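Local structure of chinitase A (Streptomyces coelicolor, 3EBV) at residues T8-N13 and I32-F37; F14-T19 and T273-T278; D25-Y30 and A279-S284. The protein probably hydrolyses chitin as an endochitinase, the chain here being the glycosyl hydrolase family 18 domain, a TIM barrel, of a longer secreted protein. All coordinates share one frame; numbering follows the deposited sequence.

Contact 1. Residues T8-N13 and I32-F37; sequences TGYWQN and IIAVAF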
ATOM      1  N   THR A   8      -5.932   3.949  -0.938  1.00 10.45           N
ATOM      2  CA  THR A   8      -5.749   2.562  -0.427  1.00 10.21           C
ATOM      3  C   THR A   8      -5.790   2.621   1.085  1.00 11.33           C
ATOM      4  O   THR A   8      -5.185   3.515   1.697  1.00 11.41           O
ATOM      5  CB  THR A   8      -4.375   1.987  -0.877  1.00 11.37           C
ATOM      6  OG1 THR A   8      -4.317   1.949  -2.309  1.00 11.26           O
ATOM      7  CG2 THR A   8      -4.109   0.592  -0.339  1.00 10.51           C
ATOM      8  N   GLY A   9      -6.504   1.680   1.702  1.00 11.02           N
ATOM      9  CA  GLY A   9      -6.473   1.584   3.178  1.00 11.47           C
ATOM     10  C   GLY A   9      -6.203   0.186   3.647  1.00  9.97           C
ATOM     11  O   GLY A   9      -6.706  -0.768   3.043  1.00 10.85           O
ATOM     12  N   TYR A  10      -5.364   0.062   4.668  1.00 10.84           N
ATOM     13  CA  TYR A  10      -5.095  -1.261   5.276  1.00  9.96           C
ATOM     14  C   TYR A  10      -6.157  -1.595   6.300  1.00 11.10           C
ATOM     15  O   TYR A  10      -6.357  -0.803   7.218  1.00 11.53           O
ATOM     16  CB  TYR A  10      -3.716  -1.280   5.934  1.00 10.96           C
ATOM     17  CG  TYR A  10      -2.616  -1.381   4.902  1.00 10.16           C
ATOM     18  CD1 TYR A  10      -2.069  -2.626   4.588  1.00 11.33           C
ATOM     19  CD2 TYR A  10      -2.155  -0.245   4.208  1.00 11.20           C
ATOM     20  CE1 TYR A  10      -1.067  -2.764   3.599  1.00 10.76           C
ATOM     21  CE2 TYR A  10      -1.159  -0.387   3.222  1.00 12.36           C
ATOM     22  CZ  TYR A  10      -0.638  -1.630   2.933  1.00 12.13           C
ATOM     23  OH  TYR A  10       0.323  -1.733   1.953  1.00 11.92           O
ATOM     24  N   TRP A  11      -6.799  -2.765   6.118  1.00 11.12           N
ATOM     25  CA  TRP A  11      -7.789  -3.262   7.113  1.00 11.65           C
ATOM     26  C   TRP A  11      -7.115  -4.334   7.935  1.00 11.26           C
ATOM     27  O   TRP A  11      -6.536  -5.277   7.381  1.00 12.16           O
ATOM     28  CB  TRP A  11      -8.971  -3.826   6.350  1.00 12.36           C
ATOM     29  CG  TRP A  11      -9.986  -4.525   7.223  1.00 12.10           C
ATOM     30  CD1 TRP A  11     -11.008  -3.928   7.885  1.00 13.13           C
ATOM     31  CD2 TRP A  11     -10.049  -5.934   7.527  1.00 13.30           C
ATOM     32  NE1 TRP A  11     -11.730  -4.885   8.607  1.00 14.16           N
ATOM     33  CE2 TRP A  11     -11.164  -6.109   8.399  1.00 14.18           C
ATOM     34  CE3 TRP A  11      -9.273  -7.047   7.187  1.00 15.01           C
ATOM     35  CZ2 TRP A  11     -11.549  -7.373   8.887  1.00 14.54           C
ATOM     36  CZ3 TRP A  11      -9.643  -8.314   7.695  1.00 13.90           C
ATOM     37  CH2 TRP A  11     -10.776  -8.449   8.530  1.00 14.65           C
ATOM     38  N   GLN A  12      -7.160  -4.183   9.269  1.00 11.64           N
ATOM     39  CA  GLN A  12      -6.454  -5.114  10.171  1.00 11.63           C
ATOM     40  C   GLN A  12      -7.156  -6.442  10.427  1.00 13.28           C
ATOM     41  O   GLN A  12      -8.268  -6.460  10.961  1.00 14.20           O
ATOM     42  CB  GLN A  12      -6.217  -4.478  11.520  1.00 11.96           C
ATOM     43  CG  GLN A  12      -5.369  -3.168  11.428  1.00 11.38           C
ATOM     44  CD  GLN A  12      -5.374  -2.352  12.726  1.00 13.68           C
ATOM     45  OE1 GLN A  12      -4.840  -1.255  12.774  1.00 12.86           O
ATOM     46  NE2 GLN A  12      -5.925  -2.928  13.830  1.00 13.65           N
ATOM     47  N   ASN A  13      -6.476  -7.525  10.106  1.00 13.98           N
ATOM     48  CA  ASN A  13      -6.941  -8.877  10.518  1.00 14.35           C
ATOM     49  C   ASN A  13      -6.421  -9.223  11.898  1.00 15.47           C
ATOM     50  O   ASN A  13      -5.909 -10.324  12.109  1.00 17.22           O
ATOM     51  CB  ASN A  13      -6.452  -9.911   9.479  1.00 14.02           C
ATOM     52  CG  ASN A  13      -6.973 -11.319   9.776  1.00 15.87           C
ATOM     53  OD1 ASN A  13      -8.129 -11.469  10.137  1.00 15.93           O
ATOM     54  ND2 ASN A  13      -6.122 -12.324   9.602  1.00 19.51           N
ATOM     55  N   ILE A  32      -9.234   0.813  -2.640  1.00 11.49           N
ATOM     56  CA  ILE A  32      -8.491  -0.422  -2.545  1.00 12.23           C
ATOM     57  C   ILE A  32      -8.349  -0.697  -1.064  1.00 12.46           C
ATOM     58  O   ILE A  32      -7.901   0.173  -0.313  1.00 12.14           O
ATOM     59  CB  ILE A  32      -7.079  -0.339  -3.191  1.00 12.90           C
ATOM     60  CG1 ILE A  32      -7.195   0.018  -4.684  1.00 13.03           C
ATOM     61  CG2 ILE A  32      -6.321  -1.669  -3.017  1.00 14.29           C
ATOM     62  CD1 ILE A  32      -5.809   0.251  -5.349  1.00 13.29           C
ATOM     63  N   ILE A  33      -8.780  -1.888  -0.655  1.00 12.33           N
ATOM     64  CA  ILE A  33      -8.671  -2.323   0.745  1.00 12.50           C
ATOM     65  C   ILE A  33      -7.662  -3.451   0.797  1.00 12.02           C
ATOM     66  O   ILE A  33      -7.851  -4.489   0.131  1.00 12.43           O
ATOM     67  CB  ILE A  33     -10.063  -2.780   1.307  1.00 12.45           C
ATOM     68  CG1 ILE A  33     -11.081  -1.650   1.197  1.00 13.42           C
ATOM     69  CG2 ILE A  33      -9.867  -3.325   2.753  1.00 13.02           C
ATOM     70  CD1 ILE A  33     -12.546  -2.133   1.414  1.00 14.03           C
ATOM     71  N   ALA A  34      -6.575  -3.223   1.528  1.00 10.96           N
ATOM     72  CA  ALA A  34      -5.497  -4.203   1.694  1.00 11.30           C
ATOM     73  C   ALA A  34      -5.651  -4.922   3.040  1.00 12.02           C
ATOM     74  O   ALA A  34      -5.583  -4.300   4.111  1.00 11.83           O
ATOM     75  CB  ALA A  34      -4.116  -3.523   1.560  1.00 10.91           C
ATOM     76  N   VAL A  35      -5.918  -6.237   2.966  1.00 12.37           N
ATOM     77  CA  VAL A  35      -6.143  -7.052   4.152  1.00 12.44           C
ATOM     78  C   VAL A  35      -4.789  -7.407   4.785  1.00 12.11           C
ATOM     79  O   VAL A  35      -3.926  -8.068   4.162  1.00 12.54           O
ATOM     80  CB  VAL A  35      -6.922  -8.292   3.752  1.00 12.14           C
ATOM     81  CG1 VAL A  35      -6.981  -9.286   4.940  1.00 13.56           C
ATOM     82  CG2 VAL A  35      -8.305  -7.896   3.307  1.00 14.19           C
ATOM     83  N   ALA A  36      -4.582  -6.964   6.027  1.00 12.07           N
ATOM     84  CA  ALA A  36      -3.306  -7.078   6.689  1.00 12.39           C
ATOM     85  C   ALA A  36      -3.369  -8.125   7.828  1.00 13.68           C
ATOM     86  O   ALA A  36      -3.965  -7.820   8.863  1.00 13.19           O
ATOM     87  CB  ALA A  36      -2.904  -5.696   7.282  1.00 13.26           C
ATOM     88  N   PHE A  37      -2.732  -9.303   7.730  1.00 13.77           N
ATOM     89  CA  PHE A  37      -1.844  -9.727   6.648  1.00 14.33           C
ATOM     90  C   PHE A  37      -1.982 -11.239   6.454  1.00 15.66           C
ATOM     91  O   PHE A  37      -2.526 -11.950   7.332  1.00 15.87           O
ATOM     92  CB  PHE A  37      -0.392  -9.488   7.045  1.00 15.54           C
ATOM     93  CG  PHE A  37      -0.032  -8.044   7.270  1.00 13.71           C
ATOM     94  CD1 PHE A  37       0.309  -7.229   6.188  1.00 13.84           C
ATOM     95  CD2 PHE A  37      -0.007  -7.514   8.552  1.00 14.95           C
ATOM     96  CE1 PHE A  37       0.657  -5.896   6.393  1.00 12.31           C
ATOM     97  CE2 PHE A  37       0.357  -6.170   8.757  1.00 13.88           C
ATOM     98  CZ  PHE A  37       0.678  -5.363   7.668  1.00 13.23           C
TER
HETATM   99  O   HOH W   1      -3.083 -11.083  10.228  1.00 31.30           O
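Strands 8-12 and 32-37 lie side by side in parallel, at 32° to one another, and the paired residues T8/I32, Y10/A34 and W11/V35 bring their side chains together on shared faces. T8, Y10 and Q12 share the barrel's inner face with I32, A34 and A36; G9 and W11 share the outer face with I33 and V35. The backbone is closed by a ladder of five hydrogen bonds, from G9 N to I32 O at one end to N13 N giving to A36 O at 2.8 Å at the other.

Inside the barrel, large fits against small. The Y10 ring leans across the neighbouring strand, its CG beside the backbone N, and the methyl of A34 rises beneath one face, CB to ring centroid 4.0 Å in a CH-pi contact displaced toward the CE1 rim. A36 CB meets the edge of the same ring, 4.2 Å from Y10 CD1, and also sits over the centre of the F37 ring; a cis peptide joins A36 to F37.

On the outer face W11 has CG anti to the backbone N (chi1 173°), so the indole lies alongside V35 and its benzo edge touches V35 CG1 at 3.9 Å from CE3. I33 CG2 tucks in at the root of the indole, 3.7 Å from W11 CB, where G9 presents no side chain.

The pair is embedded in the sheet: strand 267-271 flanks 8-12, and strand 77-84 flanks 32-37, with S81 touching Y10 and V78 touching V35. Across the barrel interior Y10 OH bonds to D117 on strand 115-120, part of the DxxDxDxE signature of family 18, while W11 NE1 is taken by Q21 O.

Contact 2. Residues F14-T19 and T273-T278; sequences FNNGAT and TNWDAT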
ATOM      1  N   PHE A  14      -6.550  -8.287  12.835  1.00 14.69           N
ATOM      2  CA  PHE A  14      -6.017  -8.474  14.189  1.00 14.39           C
ATOM      3  C   PHE A  14      -6.460  -7.285  15.003  1.00 16.26           C
ATOM      4  O   PHE A  14      -6.839  -6.247  14.452  1.00 15.15           O
ATOM      5  CB  PHE A  14      -4.479  -8.623  14.205  1.00 15.53           C
ATOM      6  CG  PHE A  14      -3.743  -7.453  13.567  1.00 13.92           C
ATOM      7  CD1 PHE A  14      -3.373  -6.359  14.339  1.00 16.91           C
ATOM      8  CD2 PHE A  14      -3.428  -7.479  12.216  1.00 15.98           C
ATOM      9  CE1 PHE A  14      -2.725  -5.262  13.760  1.00 14.24           C
ATOM     10  CE2 PHE A  14      -2.751  -6.397  11.636  1.00 14.64           C
ATOM     11  CZ  PHE A  14      -2.409  -5.295  12.405  1.00 14.23           C
ATOM     12  N   ASN A  15      -6.389  -7.416  16.323  1.00 16.99           N
ATOM     13  CA  ASN A  15      -6.776  -6.337  17.217  1.00 17.17           C
ATOM     14  C   ASN A  15      -5.521  -5.763  17.866  1.00 18.40           C
ATOM     15  O   ASN A  15      -4.776  -6.489  18.566  1.00 18.99           O
ATOM     16  CB  ASN A  15      -7.728  -6.930  18.295  1.00 18.42           C
ATOM     17  CG  ASN A  15      -8.211  -5.906  19.304  1.00 22.55           C
ATOM     18  OD1 ASN A  15      -7.805  -4.761  19.314  1.00 23.00           O
ATOM     19  ND2 ASN A  15      -9.090  -6.355  20.200  1.00 29.56           N
ATOM     20  N   ASN A  16      -5.242  -4.474  17.616  1.00 16.54           N
ATOM     21  CA  ASN A  16      -4.095  -3.796  18.206  1.00 16.68           C
ATOM     22  C   ASN A  16      -4.512  -2.607  19.073  1.00 16.30           C
ATOM     23  O   ASN A  16      -3.704  -1.724  19.352  1.00 16.07           O
ATOM     24  CB  ASN A  16      -3.119  -3.282  17.122  1.00 16.35           C
ATOM     25  CG  ASN A  16      -3.798  -2.284  16.168  1.00 15.94           C
ATOM     26  OD1 ASN A  16      -4.958  -1.926  16.384  1.00 13.78           O
ATOM     27  ND2 ASN A  16      -3.083  -1.860  15.107  1.00 15.65           N
ATOM     28  N   GLY A  17      -5.764  -2.606  19.506  1.00 16.63           N
ATOM     29  CA  GLY A  17      -6.265  -1.490  20.280  1.00 16.17           C
ATOM     30  C   GLY A  17      -7.042  -0.479  19.443  1.00 16.00           C
ATOM     31  O   GLY A  17      -7.780   0.339  19.997  1.00 16.34           O
ATOM     32  N   ALA A  18      -6.860  -0.520  18.111  1.00 13.97           N
ATOM     33  CA  ALA A  18      -7.685   0.328  17.233  1.00 13.87           C
ATOM     34  C   ALA A  18      -9.128  -0.167  17.188  1.00 13.38           C
ATOM     35  O   ALA A  18      -9.460  -1.268  17.658  1.00 14.33           O
ATOM     36  CB  ALA A  18      -7.080   0.345  15.800  1.00 12.81           C
ATOM     37  N   THR A  19     -10.005   0.611  16.580  1.00 12.92           N
ATOM     38  CA  THR A  19     -11.398   0.208  16.411  1.00 13.37           C
ATOM     39  C   THR A  19     -11.529  -1.042  15.554  1.00 14.05           C
ATOM     40  O   THR A  19     -11.046  -1.064  14.421  1.00 13.78           O
ATOM     41  CB  THR A  19     -12.216   1.362  15.762  1.00 12.58           C
ATOM     42  OG1 THR A  19     -12.234   2.482  16.654  1.00 13.77           O
ATOM     43  CG2 THR A  19     -13.664   0.960  15.478  1.00 13.87           C
ATOM     44  N   THR A 273      -7.348   1.582   8.261  1.00 10.30           N
ATOM     45  CA  THR A 273      -8.779   1.945   8.346  1.00  9.92           C
ATOM     46  C   THR A 273      -9.223   1.936   9.828  1.00 10.09           C
ATOM     47  O   THR A 273     -10.042   2.768  10.237  1.00 12.06           O
ATOM     48  CB  THR A 273      -9.663   1.024   7.476  1.00 10.66           C
ATOM     49  OG1 THR A 273      -9.626  -0.309   7.983  1.00 11.58           O
ATOM     50  CG2 THR A 273      -9.131   0.977   6.025  1.00 10.53           C
ATOM     51  N   ASN A 274      -8.642   1.039  10.606  1.00 10.76           N
ATOM     52  CA  ASN A 274      -9.049   0.902  12.040  1.00 10.30           C
ATOM     53  C   ASN A 274      -8.633   2.116  12.824  1.00 11.51           C
ATOM     54  O   ASN A 274      -9.430   2.668  13.625  1.00 12.01           O
ATOM     55  CB  ASN A 274      -8.427  -0.378  12.613  1.00 11.53           C
ATOM     56  CG  ASN A 274      -8.754  -1.590  11.771  1.00 11.82           C
ATOM     57  OD1 ASN A 274      -8.099  -1.866  10.738  1.00 11.67           O
ATOM     58  ND2 ASN A 274      -9.774  -2.352  12.197  1.00 12.38           N
ATOM     59  N   TRP A 275      -7.386   2.572  12.624  1.00 10.72           N
ATOM     60  CA  TRP A 275      -6.962   3.782  13.308  1.00 10.49           C
ATOM     61  C   TRP A 275      -7.722   5.004  12.767  1.00  9.92           C
ATOM     62  O   TRP A 275      -8.052   5.917  13.538  1.00 10.84           O
ATOM     63  CB  TRP A 275      -5.455   3.989  13.183  1.00 11.21           C
ATOM     64  CG  TRP A 275      -4.627   3.044  13.982  1.00 11.71           C
ATOM     65  CD1 TRP A 275      -3.676   2.194  13.510  1.00 10.71           C
ATOM     66  CD2 TRP A 275      -4.665   2.854  15.402  1.00 11.12           C
ATOM     67  NE1 TRP A 275      -3.088   1.491  14.543  1.00 11.98           N
ATOM     68  CE2 TRP A 275      -3.693   1.868  15.719  1.00 11.46           C
ATOM     69  CE3 TRP A 275      -5.404   3.451  16.447  1.00 12.71           C
ATOM     70  CZ2 TRP A 275      -3.451   1.420  17.049  1.00 12.27           C
ATOM     71  CZ3 TRP A 275      -5.182   2.986  17.776  1.00 11.72           C
ATOM     72  CH2 TRP A 275      -4.197   1.998  18.054  1.00 12.19           C
ATOM     73  N   ASP A 276      -8.057   5.008  11.472  1.00 10.59           N
ATOM     74  CA  ASP A 276      -8.870   6.118  10.916  1.00 10.98           C
ATOM     75  C   ASP A 276     -10.219   6.208  11.683  1.00 10.37           C
ATOM     76  O   ASP A 276     -10.641   7.296  12.090  1.00 11.86           O
ATOM     77  CB  ASP A 276      -9.048   5.839   9.402  1.00 10.86           C
ATOM     78  CG  ASP A 276      -9.825   6.914   8.606  1.00 10.67           C
ATOM     79  OD1 ASP A 276      -9.683   8.131   8.881  1.00 11.54           O
ATOM     80  OD2 ASP A 276     -10.538   6.440   7.671  1.00 12.43           O
ATOM     81  N   ALA A 277     -10.825   5.047  11.921  1.00  9.96           N
ATOM     82  CA  ALA A 277     -12.142   4.968  12.620  1.00 10.69           C
ATOM     83  C   ALA A 277     -12.007   5.444  14.065  1.00 11.19           C
ATOM     84  O   ALA A 277     -12.887   6.188  14.555  1.00 12.04           O
ATOM     85  CB  ALA A 277     -12.662   3.554  12.584  1.00 11.65           C
ATOM     86  N   THR A 278     -10.931   5.026  14.751  1.00 10.19           N
ATOM     87  CA  THR A 278     -10.682   5.533  16.105  1.00 10.69           C
ATOM     88  C   THR A 278     -10.642   7.054  16.117  1.00 11.29           C
ATOM     89  O   THR A 278     -11.110   7.724  17.073  1.00 11.92           O
ATOM     90  CB  THR A 278      -9.406   4.900  16.682  1.00 10.60           C
ATOM     91  OG1 THR A 278      -9.704   3.516  16.953  1.00 12.15           O
ATOM     92  CG2 THR A 278      -8.940   5.639  17.963  1.00 11.40           C
TER
HETATM   93  O   HOH W   2      -8.983   2.723  19.433  1.00 18.62           O
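At the mouth of the TIM barrel, by the C-terminal ends of its strands, the loop that leaves strand 6-12 folds against the short helix 273-278 that follows the last strand. Residues 14-19 are shaped by two successive Asx turns: N15 OD1 accepts from G17 N at 3.0 Å and N16 OD1 from A18 N at 2.9 Å. G17, shared by both turns, has positive phi and leads the chain on to A18.

The methyl of A18 stands almost squarely over the six-membered ring of W275, CB to ring centroid 3.5 Å and 12° off the normal, a close CH-pi contact. The same methyl presses on N274 CB, so it fills the notch between two successive helical side chains. N16 meets the indole on the same side as A18, tip to tip toward NE1 and CZ2, its amide plane 32° from the ring; ND2 and NE1 approach to 3.4 Å, but both are donors and they merely touch.

Farther along, N274 turns its amide edge to the loop. ND2 gives a nearly straight bond to T19 O at 2.9 Å, in the plane of both amide and carbonyl, and OD1 receives Q12 N from the neighbouring strand. The T19 and T278 side chains run antiparallel past one another, bringing their OG1 atoms into a hydrogen bond of 2.7 Å. A water extends this link, bonded to both T278 OG1 and G17 O.

With both ends of its amide engaged, N274 is fixed in rotation and ties loop, strand and helix together. The T278 hydroxyl likewise serves T19 and the water at once, so this partly buried interface combines one apolar methyl-on-indole seat with a polar rim in which N274 satisfies T19 O and a water bridges G17 O to T278.

Contact 3. Residues D25-Y30 and A279-S284; sequences DVPSAY and AGNAWS. With SO4 (sulfate ion), chain B.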
ATOM      1  N   ASP A  25     -17.560  -2.398   7.394  1.00 15.11           N
ATOM      2  CA  ASP A  25     -17.469  -1.126   8.112  1.00 15.18           C
ATOM      3  C   ASP A  25     -16.503  -0.124   7.472  1.00 14.40           C
ATOM      4  O   ASP A  25     -16.466   1.045   7.848  1.00 15.02           O
ATOM      5  CB  ASP A  25     -16.987  -1.330   9.550  1.00 14.89           C
ATOM      6  CG  ASP A  25     -17.974  -2.108  10.404  1.00 17.96           C
ATOM      7  OD1 ASP A  25     -19.189  -1.800  10.313  1.00 18.64           O
ATOM      8  OD2 ASP A  25     -17.485  -2.965  11.170  1.00 19.79           O
ATOM      9  N   VAL A  26     -15.655  -0.605   6.560  1.00 13.47           N
ATOM     10  CA  VAL A  26     -14.646   0.276   5.962  1.00 12.86           C
ATOM     11  C   VAL A  26     -15.318   1.415   5.183  1.00 12.70           C
ATOM     12  O   VAL A  26     -16.192   1.167   4.356  1.00 12.69           O
ATOM     13  CB  VAL A  26     -13.698  -0.521   5.037  1.00 12.02           C
ATOM     14  CG1 VAL A  26     -12.774   0.442   4.239  1.00 13.75           C
ATOM     15  CG2 VAL A  26     -12.886  -1.531   5.879  1.00 11.89           C
ATOM     16  N   PRO A  27     -14.924   2.673   5.468  1.00 12.98           N
ATOM     17  CA  PRO A  27     -15.503   3.822   4.742  1.00 13.19           C
ATOM     18  C   PRO A  27     -15.485   3.714   3.223  1.00 14.09           C
ATOM     19  O   PRO A  27     -14.550   3.136   2.644  1.00 13.44           O
ATOM     20  CB  PRO A  27     -14.653   5.011   5.205  1.00 13.20           C
ATOM     21  CG  PRO A  27     -14.218   4.614   6.649  1.00 14.53           C
ATOM     22  CD  PRO A  27     -14.022   3.095   6.563  1.00 12.32           C
ATOM     23  N   SER A  28     -16.499   4.318   2.605  1.00 14.11           N
ATOM     24  CA  SER A  28     -16.628   4.286   1.149  1.00 15.21           C
ATOM     25  C   SER A  28     -15.459   4.955   0.413  1.00 14.67           C
ATOM     26  O   SER A  28     -15.214   4.614  -0.755  1.00 15.76           O
ATOM     27  CB  SER A  28     -17.944   4.942   0.718  1.00 15.60           C
ATOM     28  OG  SER A  28     -18.029   6.235   1.217  1.00 17.67           O
ATOM     29  N   ALA A  29     -14.749   5.850   1.100  1.00 14.28           N
ATOM     30  CA  ALA A  29     -13.603   6.554   0.492  1.00 15.02           C
ATOM     31  C   ALA A  29     -12.521   5.613   0.003  1.00 15.04           C
ATOM     32  O   ALA A  29     -11.739   5.974  -0.893  1.00 15.71           O
ATOM     33  CB  ALA A  29     -13.002   7.517   1.494  1.00 15.88           C
ATOM     34  N   TYR A  30     -12.424   4.414   0.597  1.00 13.37           N
ATOM     35  CA  TYR A  30     -11.352   3.507   0.246  1.00 12.89           C
ATOM     36  C   TYR A  30     -11.664   2.739  -1.020  1.00 13.89           C
ATOM     37  O   TYR A  30     -12.605   1.945  -1.078  1.00 15.42           O
ATOM     38  CB  TYR A  30     -11.062   2.557   1.406  1.00 11.89           C
ATOM     39  CG  TYR A  30     -10.519   3.282   2.599  1.00 10.99           C
ATOM     40  CD1 TYR A  30      -9.190   3.723   2.613  1.00 11.53           C
ATOM     41  CD2 TYR A  30     -11.343   3.581   3.713  1.00 11.33           C
ATOM     42  CE1 TYR A  30      -8.680   4.413   3.704  1.00 12.16           C
ATOM     43  CE2 TYR A  30     -10.820   4.274   4.827  1.00 11.94           C
ATOM     44  CZ  TYR A  30      -9.482   4.680   4.819  1.00 13.15           C
ATOM     45  OH  TYR A  30      -8.880   5.350   5.887  1.00 13.32           O
ATOM     46  N   ALA A 279     -10.100   7.626  15.022  1.00 11.32           N
ATOM     47  CA  ALA A 279      -9.964   9.092  14.893  1.00 11.99           C
ATOM     48  C   ALA A 279     -11.130   9.710  14.107  1.00 12.34           C
ATOM     49  O   ALA A 279     -10.958  10.763  13.479  1.00 14.40           O
ATOM     50  CB  ALA A 279      -8.592   9.450  14.224  1.00 12.23           C
ATOM     51  N   GLY A 280     -12.310   9.093  14.136  1.00 11.73           N
ATOM     52  CA  GLY A 280     -13.535   9.725  13.593  1.00 12.05           C
ATOM     53  C   GLY A 280     -13.593   9.813  12.081  1.00 11.91           C
ATOM     54  O   GLY A 280     -14.385  10.594  11.534  1.00 12.59           O
ATOM     55  N   ASN A 281     -12.738   9.020  11.423  1.00 11.10           N
ATOM     56  CA  ASN A 281     -12.652   9.021   9.937  1.00 11.77           C
ATOM     57  C   ASN A 281     -12.222  10.394   9.406  1.00 11.19           C
ATOM     58  O   ASN A 281     -12.532  10.712   8.237  1.00 12.00           O
ATOM     59  CB  ASN A 281     -13.936   8.533   9.284  1.00 11.67           C
ATOM     60  CG  ASN A 281     -14.232   7.092   9.632  1.00 12.21           C
ATOM     61  OD1 ASN A 281     -13.307   6.295   9.816  1.00 13.23           O
ATOM     62  ND2 ASN A 281     -15.522   6.741   9.692  1.00 13.28           N
ATOM     63  N   ALA A 282     -11.559  11.205  10.228  1.00 11.65           N
ATOM     64  CA  ALA A 282     -11.120  12.539   9.769  1.00 11.77           C
ATOM     65  C   ALA A 282     -10.171  12.406   8.572  1.00 12.22           C
ATOM     66  O   ALA A 282     -10.310  13.159   7.571  1.00 13.59           O
ATOM     67  CB  ALA A 282     -10.448  13.286  10.896  1.00 12.32           C
ATOM     68  N   TRP A 283      -9.255  11.459   8.627  1.00 12.06           N
ATOM     69  CA  TRP A 283      -8.249  11.359   7.548  1.00 11.67           C
ATOM     70  C   TRP A 283      -8.945  10.965   6.245  1.00 12.53           C
ATOM     71  O   TRP A 283      -8.766  11.643   5.203  1.00 12.64           O
ATOM     72  CB  TRP A 283      -7.149  10.358   7.948  1.00 12.10           C
ATOM     73  CG  TRP A 283      -5.903  10.383   7.088  1.00 10.22           C
ATOM     74  CD1 TRP A 283      -4.727  11.006   7.388  1.00 13.03           C
ATOM     75  CD2 TRP A 283      -5.719   9.727   5.827  1.00 11.02           C
ATOM     76  NE1 TRP A 283      -3.797  10.796   6.369  1.00 11.75           N
ATOM     77  CE2 TRP A 283      -4.380  10.023   5.394  1.00 10.06           C
ATOM     78  CE3 TRP A 283      -6.549   8.964   4.986  1.00 11.61           C
ATOM     79  CZ2 TRP A 283      -3.861   9.530   4.182  1.00 11.16           C
ATOM     80  CZ3 TRP A 283      -6.032   8.455   3.792  1.00 11.42           C
ATOM     81  CH2 TRP A 283      -4.705   8.774   3.385  1.00 11.55           C
ATOM     82  N   SER A 284      -9.715   9.872   6.224  1.00 11.01           N
ATOM     83  CA  SER A 284     -10.342   9.456   4.975  1.00 10.96           C
ATOM     84  C   SER A 284     -11.391  10.475   4.488  1.00 11.51           C
ATOM     85  O   SER A 284     -11.574  10.640   3.257  1.00 12.14           O
ATOM     86  CB  SER A 284     -10.915   8.040   5.036  1.00 12.61           C
ATOM     87  OG  SER A 284     -11.903   7.928   6.070  1.00 12.86           O
TER
HETATM   88  S   SO4 B 303     -21.364   6.292   3.004  1.00 20.93           S
HETATM   89  O1  SO4 B 303     -21.964   5.137   2.356  1.00 23.44           O
HETATM   90  O2  SO4 B 303     -22.368   7.285   3.408  1.00 19.77           O
HETATM   91  O3  SO4 B 303     -20.602   5.759   4.190  1.00 17.27           O
HETATM   92  O4  SO4 B 303     -20.478   6.984   2.065  1.00 22.73           O
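From A279 the chain drops out of the preceding helix, and G280, with positive phi, is the C-prime residue of the Schellman motif that ends it: N281 N reaches back to D276 O and G280 N to A277 O. The type I' turn A279 to A282 then starts the next helix. N281, at its N-cap position, makes no capping bond with its side chain; instead its amide lies obliquely against the ring of P27, with P27 CG 3.7 Å from N281 OD1 and 3.9 Å from ND2. W283 brings its indole only loosely to the partner segment, 4.4 Å from CE3 to Y30 OH.

S284 carries the closest meeting. Its CB sits 3.5 Å from Y30 OH and, on another side, 4.1 Å from the CB of A29. With OG placed between the backbone N and the carbonyl carbon (chi1 59°), the hydroxyl can bond to D276 OD2, the oxygen that also takes Y30 OH. A phenylalanine in place of Y30 would probably leave this buried carboxylate with one bond fewer and weaken the tie from the 25-30 loop to the helix.

Within that loop, P27 begins a type I turn that ends at Y30, and its CG lies in plane at the edge of the tyrosine ring, while S28, turned outward, binds a sulfate, probably from the crystallisation liquor, OG to O4 2.7 Å. After the last barrel strand a Schellman-terminated helix is followed, through a type I' turn, by the C-terminal helix, packed on the segment that leads into strand 32-40, where the TIM barrel closes.

In the fold
Contacts 2 and 3 join the two ends of the chain beside the 6-12/267-271 closure of the barrel; contact 1 pairs 6-12 with its other neighbour, 32-40. The first segments, 8-13, 14-19 and 25-30, follow one another through strand 6-12 and the loop after it; 32-37 comes next, and 273-278 and 279-284 arrive some 240 residues later. Contact 1 is innermost, its centre about 8 Å from that of the chain, while contacts 2 and 3 lie about 17 and 16 Å out. Their centres are 11 to 13 Å apart. T273 and N274 join contact 2 to strand 6-12, and D276 joins it to contact 3, so loop, strands and terminal helices form one continuous unit.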